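Local atomic coordinates of aminotransferase (Neisseria meningitidis Z2491, PDB entry 3JTX), a protein that probably transfers amino groups between amino acids and 2-oxo acids, using pyridoxal 5'-phosphate bound as a Schiff base to a lysine. Residues Leu71-Ala74 / Cys75-Leu79; Leu268-Arg271 / Thr272-Ser276. All coordinates share one frame; numbering follows the deposited sequence.

Overall arrangement
Each interaction is local to one helix, and interaction 2 runs on into the helix exit. Interaction 1 lies in the middle of helix 69-82 and is mostly buried inside one subunit, with a polar pair on its outer side. Interaction 2 covers the last turns of helix 261-274, partly buried and facing the second subunit. Their centres are about 21 Å apart, and their nearest atoms are about 8 Å apart without touching. Residues 71-79 combine regular backbone bonds with one amide pair; Arg-72 and Trp-78 turn to outside partners. In residues 268-276 rings, a guanidinium and hydroxyls join the local contact itself. Both helices also pack on strand 94-97, an outermost strand of the seven-stranded sheet.

Interaction 1: Leu71-Ala74 / Cys75-Leu79; sequences LRQA and CANWL
Four backbone hydrogen bonds tie Leu-71 through Ala-74 to Cys-75 through Trp-78 in regular i to i+4 alpha-helical steps, from Cys-75 N to Leu-71 O (3.1 Å) through Trp-78 N to Ala-74 O (2.9 Å). The main side-chain contact joins Gln-73 and Asn-77, one turn apart. Gln-73 NE2 donates to Asn-77 OD1 at 2.9 Å, with an N-H...O angle of 152°. The acceptor lies close to the plane of the Gln-73 amide. The donor stands above the carbonyl plane of Asn-77; the two amides are turned 55° apart. Gln-73 CG is anti to its own N, and the chain bends at chi2 (61°), which brings the amide round to Asn-77. The Asn-77 amide also lies over the backbone of the previous turn, with CG 3.1 Å from Gln-73 O.

Leu-71 and Cys-75 form an apolar pair on the buried side, with CD1 of Leu-71 4.2 Å from SG of Cys-75. The sulfur also lies 3.4 Å from Leu-71 O. The Trp-78 indole leads away from the 71-74 turn, toward Phe-256 and Trp-290.

Arg-72 turns its guanidinium to the backbone oxygens of Ala-66, Gly-67 and Ala-90, joining the helix to nearby loops. Leu-71 and Ala-74 pack on helix 280-291. The helix lies against the seven-stranded sheet of the large domain, as in fold type I PLP-dependent aminotransferases, and Cys-75 bridges two of its strands, touching Ile-94 of strand 94-97 and Phe-256 of strand 255-259.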
# COMPACT_ATOMS: atom_id res chain seq x y z
N LEU A 71 8.01 -0.75 17.37
CA LEU A 71 6.83 -0.01 16.90
C LEU A 71 5.53 -0.63 17.44
O LEU A 71 4.65 0.08 17.90
CB LEU A 71 6.77 0.10 15.37
CG LEU A 71 5.48 0.69 14.77
CD1 LEU A 71 5.22 2.09 15.35
CD2 LEU A 71 5.57 0.70 13.24
N ARG A 72 5.40 -1.96 17.36
CA ARG A 72 4.18 -2.59 17.87
C ARG A 72 4.04 -2.34 19.39
O ARG A 72 2.92 -2.14 19.90
CB ARG A 72 4.13 -4.08 17.51
CG ARG A 72 3.78 -4.30 16.03
CD ARG A 72 3.74 -5.75 15.61
NE ARG A 72 5.09 -6.20 15.24
CZ ARG A 72 5.86 -6.98 15.98
NH1 ARG A 72 5.46 -7.45 17.14
NH2 ARG A 72 7.05 -7.31 15.53
N GLN A 73 5.16 -2.29 20.09
CA GLN A 73 5.16 -2.03 21.53
C GLN A 73 4.80 -0.58 21.85
O GLN A 73 4.10 -0.32 22.85
CB GLN A 73 6.50 -2.44 22.18
CG GLN A 73 6.47 -2.41 23.69
CD GLN A 73 5.44 -3.36 24.28
OE1 GLN A 73 5.36 -4.52 23.88
NE2 GLN A 73 4.65 -2.87 25.24
N ALA A 74 5.25 0.36 21.01
CA ALA A 74 4.85 1.76 21.16
C ALA A 74 3.33 1.91 21.01
O ALA A 74 2.68 2.66 21.74
CB ALA A 74 5.56 2.64 20.15
N CYS A 75 2.76 1.18 20.05
CA CYS A 75 1.32 1.17 19.88
C CYS A 75 0.61 0.57 21.10
O CYS A 75 -0.38 1.13 21.57
CB CYS A 75 0.92 0.42 18.61
SG CYS A 75 1.55 1.21 17.13
N ALA A 76 1.12 -0.56 21.59
CA ALA A 76 0.58 -1.22 22.80
C ALA A 76 0.65 -0.30 24.02
O ALA A 76 -0.31 -0.21 24.80
CB ALA A 76 1.32 -2.51 23.07
N ASN A 77 1.79 0.38 24.18
CA ASN A 77 1.97 1.32 25.28
C ASN A 77 1.01 2.50 25.19
O ASN A 77 0.43 2.90 26.19
CB ASN A 77 3.41 1.84 25.32
CG ASN A 77 4.41 0.76 25.72
OD1 ASN A 77 4.05 -0.27 26.27
ND2 ASN A 77 5.69 1.01 25.41
N TRP A 78 0.86 3.05 23.98
CA TRP A 78 -0.11 4.13 23.74
C TRP A 78 -1.55 3.73 24.11
O TRP A 78 -2.26 4.48 24.78
CB TRP A 78 -0.07 4.61 22.29
CG TRP A 78 -1.07 5.69 22.05
CD1 TRP A 78 -0.96 7.01 22.40
CD2 TRP A 78 -2.37 5.55 21.45
NE1 TRP A 78 -2.09 7.69 22.05
CE2 TRP A 78 -2.97 6.82 21.46
CE3 TRP A 78 -3.06 4.47 20.90
CZ2 TRP A 78 -4.26 7.05 20.95
CZ3 TRP A 78 -4.33 4.70 20.38
CH2 TRP A 78 -4.91 5.97 20.41
N LEU A 79 -1.96 2.53 23.67
CA LEU A 79 -3.30 2.01 23.98
C LEU A 79 -3.55 1.91 25.49
O LEU A 79 -4.64 2.21 25.97
CB LEU A 79 -3.50 0.63 23.34
CG LEU A 79 -3.68 0.57 21.82
CD1 LEU A 79 -3.51 -0.85 21.32
CD2 LEU A 79 -5.05 1.12 21.36

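Interaction 2: Leu268-Arg271 / Thr272-Ser276; sequences LLYR and TYHGS
Ser-276 OG, just past the C-terminal end of helix 261-274, lies over one face of the Arg-271 guanidinium, 3.1 Å from CZ and above the centre of the group. The same hydroxyl sits at the edge of the His-274 ring, in its plane. The Tyr-270 and His-274 rings are near parallel (29°) but slid apart, with centroids 5.7 Å from each other. Tyr-270 CE2 comes nearest to His-274 CB, at 3.7 Å. Leu-269 O lies at the edge of the Tyr-273 ring.

Gly-275 leaves the helix with positive phi (82°), while its N still bonds to Arg-271 O at 3.0 Å. His-274 N bonds to Tyr-270 O one residue earlier. Arg-271 NH2 forms a salt bridge with Glu-102 OE2 of helix 100-111.

The end of the helix also belongs to the dimer interface: in the second subunit, Tyr-12 stacks on Tyr-273 and bonds through its OH to Thr-272 OG1, and His-274 meets its own counterpart. Thr-272 OG1 is placed by chi1 (72°) to reach back over the preceding turn. It donates to Leu-269 O at 2.8 Å. At the helix exit, His-274 ND1 and Ser-276 OG share a hydrogen bond of 2.9 Å.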
# COMPACT_ATOMS: atom_id res chain seq x y z
N LEU A 268 -1.83 -10.57 8.10
CA LEU A 268 -0.39 -10.41 7.89
C LEU A 268 0.10 -11.22 6.67
O LEU A 268 0.91 -10.73 5.87
CB LEU A 268 0.39 -10.81 9.15
CG LEU A 268 1.92 -10.84 8.99
CD1 LEU A 268 2.43 -9.44 8.64
CD2 LEU A 268 2.58 -11.39 10.30
N LEU A 269 -0.37 -12.45 6.52
CA LEU A 269 0.04 -13.30 5.41
C LEU A 269 -0.33 -12.64 4.07
O LEU A 269 0.48 -12.56 3.15
CB LEU A 269 -0.61 -14.69 5.50
CG LEU A 269 -0.25 -15.70 4.40
CD1 LEU A 269 1.29 -15.90 4.26
CD2 LEU A 269 -0.96 -17.05 4.67
N TYR A 270 -1.56 -12.17 3.98
CA TYR A 270 -2.03 -11.46 2.81
C TYR A 270 -1.19 -10.21 2.53
O TYR A 270 -0.86 -9.94 1.37
CB TYR A 270 -3.50 -11.05 3.01
CG TYR A 270 -4.11 -10.27 1.87
CD1 TYR A 270 -4.80 -10.92 0.86
CD2 TYR A 270 -4.06 -8.90 1.85
CE1 TYR A 270 -5.39 -10.20 -0.19
CE2 TYR A 270 -4.63 -8.18 0.80
CZ TYR A 270 -5.30 -8.85 -0.21
OH TYR A 270 -5.88 -8.12 -1.25
N ARG A 271 -0.83 -9.48 3.59
CA ARG A 271 -0.12 -8.22 3.47
C ARG A 271 1.33 -8.42 3.02
O ARG A 271 1.92 -7.51 2.44
CB ARG A 271 -0.18 -7.41 4.77
CG ARG A 271 -1.57 -6.88 5.08
CD ARG A 271 -1.68 -6.29 6.47
NE ARG A 271 -0.91 -5.06 6.55
CZ ARG A 271 -1.27 -3.90 6.02
NH1 ARG A 271 -2.42 -3.77 5.38
NH2 ARG A 271 -0.47 -2.86 6.16
N THR A 272 1.89 -9.61 3.25
CA THR A 272 3.24 -9.89 2.74
C THR A 272 3.24 -9.89 1.22
O THR A 272 4.22 -9.46 0.61
CB THR A 272 3.87 -11.20 3.31
OG1 THR A 272 3.24 -12.35 2.75
CG2 THR A 272 3.78 -11.20 4.83
N TYR A 273 2.13 -10.30 0.61
CA TYR A 273 2.01 -10.25 -0.85
C TYR A 273 1.53 -8.89 -1.34
O TYR A 273 2.00 -8.40 -2.38
CB TYR A 273 1.08 -11.37 -1.35
CG TYR A 273 1.70 -12.74 -1.22
CD1 TYR A 273 2.52 -13.24 -2.21
CD2 TYR A 273 1.49 -13.52 -0.09
CE1 TYR A 273 3.12 -14.49 -2.12
CE2 TYR A 273 2.09 -14.79 0.03
CZ TYR A 273 2.90 -15.26 -0.98
OH TYR A 273 3.47 -16.51 -0.88
N HIS A 274 0.60 -8.29 -0.59
CA HIS A 274 -0.03 -7.00 -0.92
C HIS A 274 0.97 -5.84 -0.87
O HIS A 274 0.75 -4.78 -1.50
CB HIS A 274 -1.24 -6.86 0.03
CG HIS A 274 -1.82 -5.49 0.16
ND1 HIS A 274 -1.57 -4.68 1.26
CD2 HIS A 274 -2.75 -4.85 -0.58
CE1 HIS A 274 -2.29 -3.57 1.15
NE2 HIS A 274 -3.00 -3.64 0.03
N GLY A 275 2.08 -6.04 -0.16
CA GLY A 275 3.26 -5.15 -0.24
C GLY A 275 3.14 -3.89 0.61
O GLY A 275 3.50 -2.79 0.16
N SER A 276 2.68 -4.07 1.86
CA SER A 276 2.36 -2.96 2.75
C SER A 276 3.23 -2.91 4.02
O SER A 276 2.77 -2.54 5.09
CB SER A 276 0.86 -2.98 3.08
OG SER A 276 0.36 -4.30 3.36